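Local coordinates for protein cytochrome (PDB 2XTS) that probably carries electrons through a covalently bound heme c, as part of the SoxD subunit of the sulfane dehydrogenase SoxCD, which oxidises protein-bound sulfur, at residues Phe116-Asn121 with Asp126-Thr131; Pro84-Val89 with Ala112-Leu117. One frame throughout, in Å; residues are numbered along the deposited sequence.

Interaction 1. Residues Phe116-Asn121 with Asp126-Thr131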
ATOM      1  N   PHE D 116      39.710 -21.879 -20.693  1.00  8.40           N
ATOM      2  CA  PHE D 116      40.493 -20.637 -20.778  1.00  8.68           C
ATOM      3  C   PHE D 116      40.519 -19.872 -19.440  1.00  8.56           C
ATOM      4  O   PHE D 116      41.533 -19.285 -19.075  1.00  9.05           O
ATOM      5  CB  PHE D 116      39.930 -19.723 -21.882  1.00  9.15           C
ATOM      6  CG  PHE D 116      40.607 -18.395 -21.957  1.00  9.81           C
ATOM      7  CD1 PHE D 116      41.905 -18.305 -22.428  1.00 11.49           C
ATOM      8  CD2 PHE D 116      39.956 -17.242 -21.521  1.00 11.34           C
ATOM      9  CE1 PHE D 116      42.561 -17.102 -22.476  1.00 11.18           C
ATOM     10  CE2 PHE D 116      40.629 -16.016 -21.563  1.00 10.86           C
ATOM     11  CZ  PHE D 116      41.930 -15.959 -22.050  1.00 11.67           C
ATOM     12  N   LEU D 117      39.394 -19.838 -18.729  1.00  8.11           N
ATOM     13  CA  LEU D 117      39.368 -19.189 -17.414  1.00  8.53           C
ATOM     14  C   LEU D 117      40.260 -19.948 -16.423  1.00  8.66           C
ATOM     15  O   LEU D 117      40.949 -19.344 -15.611  1.00  9.11           O
ATOM     16  CB  LEU D 117      37.927 -19.035 -16.906  1.00  8.59           C
ATOM     17  CG  LEU D 117      37.093 -18.004 -17.675  1.00  9.10           C
ATOM     18  CD1 LEU D 117      35.661 -18.127 -17.207  1.00  9.75           C
ATOM     19  CD2 LEU D 117      37.633 -16.594 -17.470  1.00  9.97           C
ATOM     20  N   LEU D 118      40.269 -21.276 -16.487  1.00  8.48           N
ATOM     21  CA  LEU D 118      41.217 -22.037 -15.659  1.00  9.18           C
ATOM     22  C   LEU D 118      42.656 -21.638 -16.002  1.00  9.53           C
ATOM     23  O   LEU D 118      43.473 -21.416 -15.128  1.00 10.30           O
ATOM     24  CB  LEU D 118      41.042 -23.536 -15.852  1.00  8.70           C
ATOM     25  CG  LEU D 118      39.820 -24.143 -15.190  1.00  9.97           C
ATOM     26  CD1 LEU D 118      39.558 -25.545 -15.717  1.00 11.45           C
ATOM     27  CD2 LEU D 118      39.952 -24.142 -13.666  1.00 12.29           C
ATOM     28  N   TYR D 119      42.977 -21.588 -17.288  1.00  9.90           N
ATOM     29  CA  TYR D 119      44.324 -21.219 -17.710  1.00  9.87           C
ATOM     30  C   TYR D 119      44.691 -19.802 -17.253  1.00  9.99           C
ATOM     31  O   TYR D 119      45.789 -19.553 -16.762  1.00 10.74           O
ATOM     32  CB  TYR D 119      44.425 -21.307 -19.232  1.00  9.85           C
ATOM     33  CG  TYR D 119      45.695 -20.701 -19.786  1.00 10.20           C
ATOM     34  CD1 TYR D 119      46.904 -21.368 -19.640  1.00 12.05           C
ATOM     35  CD2 TYR D 119      45.696 -19.438 -20.395  1.00 12.59           C
ATOM     36  CE1 TYR D 119      48.081 -20.814 -20.127  1.00 14.49           C
ATOM     37  CE2 TYR D 119      46.867 -18.884 -20.862  1.00 15.55           C
ATOM     38  CZ  TYR D 119      48.053 -19.586 -20.722  1.00 15.44           C
ATOM     39  OH  TYR D 119      49.216 -19.044 -21.189  1.00 20.65           O
ATOM     40  N   SER D 120      43.750 -18.877 -17.382  1.00  9.74           N
ATOM     41  CA  SER D 120      43.990 -17.496 -17.010  1.00  9.71           C
ATOM     42  C   SER D 120      44.231 -17.314 -15.504  1.00 10.15           C
ATOM     43  O   SER D 120      44.885 -16.357 -15.066  1.00 10.99           O
ATOM     44  CB  SER D 120      42.832 -16.630 -17.464  1.00  9.62           C
ATOM     45  OG  SER D 120      42.686 -16.597 -18.862  1.00 10.78           O
ATOM     46  N   ASN D 121      43.720 -18.252 -14.716  1.00  9.66           N
ATOM     47  CA  ASN D 121      43.918 -18.298 -13.272  1.00  9.68           C
ATOM     48  C   ASN D 121      45.117 -19.162 -12.882  1.00 10.62           C
ATOM     49  O   ASN D 121      45.347 -19.399 -11.710  1.00 12.29           O
ATOM     50  CB  ASN D 121      42.638 -18.816 -12.588  1.00  9.62           C
ATOM     51  CG  ASN D 121      41.634 -17.723 -12.367  1.00  9.38           C
ATOM     52  OD1 ASN D 121      41.747 -16.977 -11.394  1.00 10.73           O
ATOM     53  ND2 ASN D 121      40.637 -17.623 -13.249  1.00 10.14           N
ATOM     54  N   ASP D 126      48.336 -24.454 -21.134  1.00 15.13           N
ATOM     55  CA  ASP D 126      47.653 -23.892 -22.310  1.00 15.75           C
ATOM     56  C   ASP D 126      47.172 -24.921 -23.321  1.00 15.70           C
ATOM     57  O   ASP D 126      46.549 -24.556 -24.303  1.00 16.12           O
ATOM     58  CB  ASP D 126      48.495 -22.810 -23.017  1.00 16.29           C
ATOM     59  CG  ASP D 126      49.809 -23.322 -23.577  1.00 18.46           C
ATOM     60  OD1 ASP D 126      50.041 -24.548 -23.663  1.00 19.96           O
ATOM     61  OD2 ASP D 126      50.612 -22.440 -23.955  1.00 22.51           O
ATOM     62  N   ASP D 127      47.485 -26.189 -23.084  1.00 15.64           N
ATOM     63  CA  ASP D 127      46.995 -27.278 -23.923  1.00 16.01           C
ATOM     64  C   ASP D 127      45.866 -28.082 -23.283  1.00 15.87           C
ATOM     65  O   ASP D 127      45.446 -29.089 -23.816  1.00 17.03           O
ATOM     66  CB  ASP D 127      48.146 -28.202 -24.359  1.00 16.31           C
ATOM     67  CG  ASP D 127      48.867 -28.868 -23.194  1.00 17.87           C
ATOM     68  OD1 ASP D 127      48.663 -28.496 -22.008  1.00 20.43           O
ATOM     69  OD2 ASP D 127      49.688 -29.784 -23.473  1.00 22.63           O
ATOM     70  N   PHE D 128      45.325 -27.599 -22.161  1.00 14.36           N
ATOM     71  CA  PHE D 128      44.297 -28.328 -21.445  1.00 14.22           C
ATOM     72  C   PHE D 128      42.990 -28.405 -22.231  1.00 13.67           C
ATOM     73  O   PHE D 128      42.558 -27.417 -22.847  1.00 14.19           O
ATOM     74  CB  PHE D 128      44.091 -27.666 -20.096  1.00 14.09           C
ATOM     75  CG  PHE D 128      43.074 -28.356 -19.215  1.00 14.48           C
ATOM     76  CD1 PHE D 128      43.372 -29.553 -18.573  1.00 14.41           C
ATOM     77  CD2 PHE D 128      41.824 -27.784 -18.990  1.00 14.45           C
ATOM     78  CE1 PHE D 128      42.440 -30.169 -17.748  1.00 15.44           C
ATOM     79  CE2 PHE D 128      40.894 -28.392 -18.171  1.00 15.00           C
ATOM     80  CZ  PHE D 128      41.207 -29.575 -17.551  1.00 15.32           C
ATOM     81  N   VAL D 129      42.380 -29.591 -22.201  1.00 13.90           N
ATOM     82  CA  VAL D 129      41.072 -29.865 -22.770  1.00 13.24           C
ATOM     83  C   VAL D 129      40.098 -30.239 -21.650  1.00 13.09           C
ATOM     84  O   VAL D 129      40.290 -31.228 -20.933  1.00 13.96           O
ATOM     85  CB  VAL D 129      41.118 -31.015 -23.797  1.00 13.35           C
ATOM     86  CG1 VAL D 129      39.783 -31.164 -24.472  1.00 14.86           C
ATOM     87  CG2 VAL D 129      42.195 -30.757 -24.827  1.00 14.83           C
ATOM     88  N   LEU D 130      39.068 -29.418 -21.483  1.00 12.29           N
ATOM     89  CA  LEU D 130      38.024 -29.681 -20.501  1.00 11.68           C
ATOM     90  C   LEU D 130      36.899 -30.436 -21.175  1.00 11.77           C
ATOM     91  O   LEU D 130      36.418 -30.024 -22.239  1.00 12.58           O
ATOM     92  CB  LEU D 130      37.506 -28.377 -19.928  1.00 11.20           C
ATOM     93  CG  LEU D 130      36.526 -28.484 -18.760  1.00  9.84           C
ATOM     94  CD1 LEU D 130      37.165 -29.118 -17.508  1.00 10.91           C
ATOM     95  CD2 LEU D 130      35.985 -27.109 -18.459  1.00 10.24           C
ATOM     96  N   THR D 131      36.500 -31.556 -20.574  1.00 12.48           N
ATOM     97  CA  THR D 131      35.407 -32.355 -21.098  1.00 12.89           C
ATOM     98  C   THR D 131      34.381 -32.689 -20.021  1.00 12.77           C
ATOM     99  O   THR D 131      34.633 -32.501 -18.814  1.00 12.62           O
ATOM    100  CB  THR D 131      35.921 -33.695 -21.657  1.00 13.54           C
ATOM    101  OG1 THR D 131      36.245 -34.551 -20.563  1.00 16.60           O
ATOM    102  CG2 THR D 131      37.140 -33.495 -22.569  1.00 15.07           C
TER

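Interaction 2. Residues Pro84-Val89 with Ala112-Leu117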
ATOM      1  N   PRO D  84      34.540 -21.688  -4.967  1.00  7.75           N
ATOM      2  CA  PRO D  84      34.809 -23.048  -4.511  1.00  7.63           C
ATOM      3  C   PRO D  84      34.769 -24.131  -5.600  1.00  7.68           C
ATOM      4  O   PRO D  84      35.504 -25.118  -5.483  1.00  9.09           O
ATOM      5  CB  PRO D  84      33.722 -23.276  -3.453  1.00  8.11           C
ATOM      6  CG  PRO D  84      32.596 -22.406  -3.926  1.00  7.75           C
ATOM      7  CD  PRO D  84      33.224 -21.189  -4.525  1.00  7.47           C
ATOM      8  N   TYR D  85      33.891 -23.978  -6.597  1.00  8.34           N
ATOM      9  CA  TYR D  85      33.586 -25.056  -7.554  1.00  8.62           C
ATOM     10  C   TYR D  85      33.605 -24.590  -9.000  1.00  8.47           C
ATOM     11  O   TYR D  85      33.093 -23.516  -9.338  1.00  8.04           O
ATOM     12  CB  TYR D  85      32.177 -25.630  -7.274  1.00  9.01           C
ATOM     13  CG  TYR D  85      31.989 -26.065  -5.837  1.00  9.39           C
ATOM     14  CD1 TYR D  85      32.786 -27.074  -5.299  1.00 10.72           C
ATOM     15  CD2 TYR D  85      31.062 -25.456  -4.998  1.00  9.99           C
ATOM     16  CE1 TYR D  85      32.677 -27.441  -3.959  1.00 11.30           C
ATOM     17  CE2 TYR D  85      30.927 -25.845  -3.681  1.00 11.57           C
ATOM     18  CZ  TYR D  85      31.735 -26.818  -3.169  1.00 12.35           C
ATOM     19  OH  TYR D  85      31.598 -27.184  -1.847  1.00 16.63           O
ATOM     20  N   LEU D  86      34.107 -25.455  -9.865  1.00  8.01           N
ATOM     21  CA  LEU D  86      34.113 -25.208 -11.297  1.00  7.95           C
ATOM     22  C   LEU D  86      32.726 -25.249 -11.885  1.00  7.66           C
ATOM     23  O   LEU D  86      32.466 -24.547 -12.857  1.00  8.03           O
ATOM     24  CB  LEU D  86      35.031 -26.212 -12.003  1.00  8.67           C
ATOM     25  CG  LEU D  86      35.371 -25.852 -13.441  1.00  9.32           C
ATOM     26  CD1 LEU D  86      36.138 -24.560 -13.490  1.00  9.73           C
ATOM     27  CD2 LEU D  86      36.132 -26.967 -14.112  1.00 10.94           C
ATOM     28  N   SER D  87      31.845 -26.062 -11.312  1.00  7.71           N
ATOM     29  CA  SER D  87      30.486 -26.148 -11.808  1.00  7.14           C
ATOM     30  C   SER D  87      29.854 -24.778 -11.980  1.00  6.82           C
ATOM     31  O   SER D  87      29.170 -24.515 -12.972  1.00  7.17           O
ATOM     32  CB  SER D  87      29.635 -26.980 -10.870  1.00  7.89           C
ATOM     33  OG  SER D  87      29.715 -26.507  -9.557  1.00  8.24           O
ATOM     34  N   THR D  88      30.069 -23.904 -11.006  1.00  7.17           N
ATOM     35  CA  THR D  88      29.457 -22.582 -11.004  1.00  7.21           C
ATOM     36  C   THR D  88      29.924 -21.767 -12.202  1.00  7.35           C
ATOM     37  O   THR D  88      29.171 -20.970 -12.758  1.00  7.83           O
ATOM     38  CB  THR D  88      29.801 -21.854  -9.714  1.00  7.33           C
ATOM     39  OG1 THR D  88      29.672 -22.754  -8.604  1.00  8.16           O
ATOM     40  CG2 THR D  88      28.948 -20.614  -9.521  1.00  8.62           C
ATOM     41  N   VAL D  89      31.191 -21.928 -12.567  1.00  7.63           N
ATOM     42  CA  VAL D  89      31.747 -21.185 -13.698  1.00  7.90           C
ATOM     43  C   VAL D  89      31.013 -21.561 -14.988  1.00  7.74           C
ATOM     44  O   VAL D  89      30.513 -20.720 -15.721  1.00  8.25           O
ATOM     45  CB  VAL D  89      33.240 -21.444 -13.877  1.00  7.81           C
ATOM     46  CG1 VAL D  89      33.804 -20.607 -15.027  1.00  9.29           C
ATOM     47  CG2 VAL D  89      34.004 -21.129 -12.570  1.00  8.63           C
ATOM     48  N   ALA D 112      35.081 -24.732 -23.529  1.00  9.11           N
ATOM     49  CA  ALA D 112      36.295 -24.034 -23.986  1.00  8.92           C
ATOM     50  C   ALA D 112      36.571 -22.776 -23.163  1.00  8.35           C
ATOM     51  O   ALA D 112      37.700 -22.539 -22.728  1.00  8.95           O
ATOM     52  CB  ALA D 112      36.199 -23.690 -25.455  1.00  9.87           C
ATOM     53  N   ILE D 113      35.543 -21.960 -22.958  1.00  8.43           N
ATOM     54  CA  ILE D 113      35.718 -20.739 -22.184  1.00  8.62           C
ATOM     55  C   ILE D 113      36.130 -21.074 -20.753  1.00  8.57           C
ATOM     56  O   ILE D 113      36.974 -20.414 -20.165  1.00  9.29           O
ATOM     57  CB  ILE D 113      34.433 -19.865 -22.205  1.00  9.09           C
ATOM     58  CG1 ILE D 113      34.311 -19.196 -23.583  1.00 10.32           C
ATOM     59  CG2 ILE D 113      34.431 -18.836 -21.065  1.00 10.39           C
ATOM     60  CD1 ILE D 113      32.967 -18.602 -23.824  1.00 14.08           C
ATOM     61  N   THR D 114      35.513 -22.100 -20.174  1.00  8.35           N
ATOM     62  CA  THR D 114      35.854 -22.510 -18.820  1.00  8.29           C
ATOM     63  C   THR D 114      37.314 -22.973 -18.761  1.00  8.57           C
ATOM     64  O   THR D 114      38.031 -22.617 -17.844  1.00  9.49           O
ATOM     65  CB  THR D 114      34.872 -23.582 -18.289  1.00  8.59           C
ATOM     66  OG1 THR D 114      33.542 -23.059 -18.304  1.00  9.58           O
ATOM     67  CG2 THR D 114      35.179 -23.963 -16.870  1.00  9.13           C
ATOM     68  N   ALA D 115      37.769 -23.720 -19.764  1.00  9.03           N
ATOM     69  CA  ALA D 115      39.180 -24.096 -19.846  1.00  9.18           C
ATOM     70  C   ALA D 115      40.088 -22.868 -19.887  1.00  9.13           C
ATOM     71  O   ALA D 115      41.104 -22.807 -19.207  1.00  9.58           O
ATOM     72  CB  ALA D 115      39.427 -24.977 -21.074  1.00  9.91           C
ATOM     73  N   PHE D 116      39.710 -21.879 -20.693  1.00  8.40           N
ATOM     74  CA  PHE D 116      40.493 -20.637 -20.778  1.00  8.68           C
ATOM     75  C   PHE D 116      40.519 -19.872 -19.440  1.00  8.56           C
ATOM     76  O   PHE D 116      41.533 -19.285 -19.075  1.00  9.05           O
ATOM     77  CB  PHE D 116      39.930 -19.723 -21.882  1.00  9.15           C
ATOM     78  CG  PHE D 116      40.607 -18.395 -21.957  1.00  9.81           C
ATOM     79  CD1 PHE D 116      41.905 -18.305 -22.428  1.00 11.49           C
ATOM     80  CD2 PHE D 116      39.956 -17.242 -21.521  1.00 11.34           C
ATOM     81  CE1 PHE D 116      42.561 -17.102 -22.476  1.00 11.18           C
ATOM     82  CE2 PHE D 116      40.629 -16.016 -21.563  1.00 10.86           C
ATOM     83  CZ  PHE D 116      41.930 -15.959 -22.050  1.00 11.67           C
ATOM     84  N   LEU D 117      39.394 -19.838 -18.729  1.00  8.11           N
ATOM     85  CA  LEU D 117      39.368 -19.189 -17.414  1.00  8.53           C
ATOM     86  C   LEU D 117      40.260 -19.948 -16.423  1.00  8.66           C
ATOM     87  O   LEU D 117      40.949 -19.344 -15.611  1.00  9.11           O
ATOM     88  CB  LEU D 117      37.927 -19.035 -16.906  1.00  8.59           C
ATOM     89  CG  LEU D 117      37.093 -18.004 -17.675  1.00  9.10           C
ATOM     90  CD1 LEU D 117      35.661 -18.127 -17.207  1.00  9.75           C
ATOM     91  CD2 LEU D 117      37.633 -16.594 -17.470  1.00  9.97           C
TER

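Interaction 1. Residues Phe116-Asn121 with Asp126-Thr131
Y119 and D126 bring their CA atoms to 6.3 Å where the last turn of helix 107-120 passes the chain that runs on into strand 129-131, and no hydrogen bond joins the two segments. The ring of Y119 lies beside D126 and points the same way, CE1 standing 3.5 Å from D126 CB and CD1 3.7 Å from D126 N. With CG anti to the backbone N (chi1 169°), the ring leans out from the helix along D126, its plane tilted 28° from that of the carboxylate. The touch is made by the methylene and backbone of D126. Replacing Y119 with an alanine would take the ring away and is likely to leave D126 CB and backbone without their cover and a gap between helix end and chain. The preceding residue, L118, sends CD1 to within 4.0 Å of CE2 of F128, an oblique apolar contact. The helix end is tied up by its own side chains: S120 OG bonds to F116 O at 2.9 Å, on the face of that carbonyl opposite S120 N. N121 ND2 likewise reaches L117 O, 2.9 Å away, from above the carbonyl plane. V35 at the start of helix 35-45 lies against both Y119 and F128, while L130 packs back on T114 and A115 of helix 107-120, and strand 129-131 pairs antiparallel with strand 32-34.

Interaction 2. Residues Pro84-Val89 with Ala112-Leu117
L86 sets its branched end against the methyl of T114, CD1 coming to 3.6 Å from T114 CG2 and CG to 3.9 Å from that same methyl. The two side chains meet tip to tip: L86 carries its CG anti to the backbone N (chi1 -166°), which brings the isopropyl end round to the facing helix although its first bond does not aim there. T114 points toward helix 86-96, and its two branches have different partners. CG2 takes the closest contact, with L86, while OG1 hydrogen-bonds to the carbonyl oxygen of T110 on its own helix and also lies near V89 CG1, so this buried hydroxyl is satisfied without a polar partner on helix 86-96. Further along that helix, V89 CG1 meets both L117 CD1, at 3.8 Å, and T114 CG2, at 4.1 Å, the side chains crossing obliquely. V89 and T114 also mark the closest approach of the two backbones, with CA atoms 6.7 Å apart. All four residues are buried; no hydrogen bond crosses the interface, and the closest contacts are between carbons. I79 of helix 79-82 covers V89 and L117, W83, a heme-binding residue, lies against V89, and F135 touches L86. T88 OG1 is hydrogen-bonded to the backbone oxygen of E238 of the neighbouring sulfite dehydrogenase chain. I113, next to T114, touches the heme itself. Such packing of the C-terminal helix of the domain on the helix that leads toward the axial M97 is consistent with the core of a class I cytochrome c fold, here beside the heme c pocket.

Both contacts are built on helix 107-120 and share F116 and L117, their centres only 8 Å apart. Along the chain helix 86-96 comes first, then helix 107-120, then strand 129-131, so interaction 2 joins the long helix to what precedes it and interaction 1 to what follows. They merge into one apolar patch: L130 CD2 lies 3.6 Å from T114 CG2, and L118 CD2 is 3.8 Å from L86 CD1. Interaction 2 is fully buried near the heme, while interaction 1 is partly open at the edge. Together they tie helix 107-120 of the cytochrome domain, one part of the longer SoxD protein, to helix 86-96 and to the strand 129-131 that follows it.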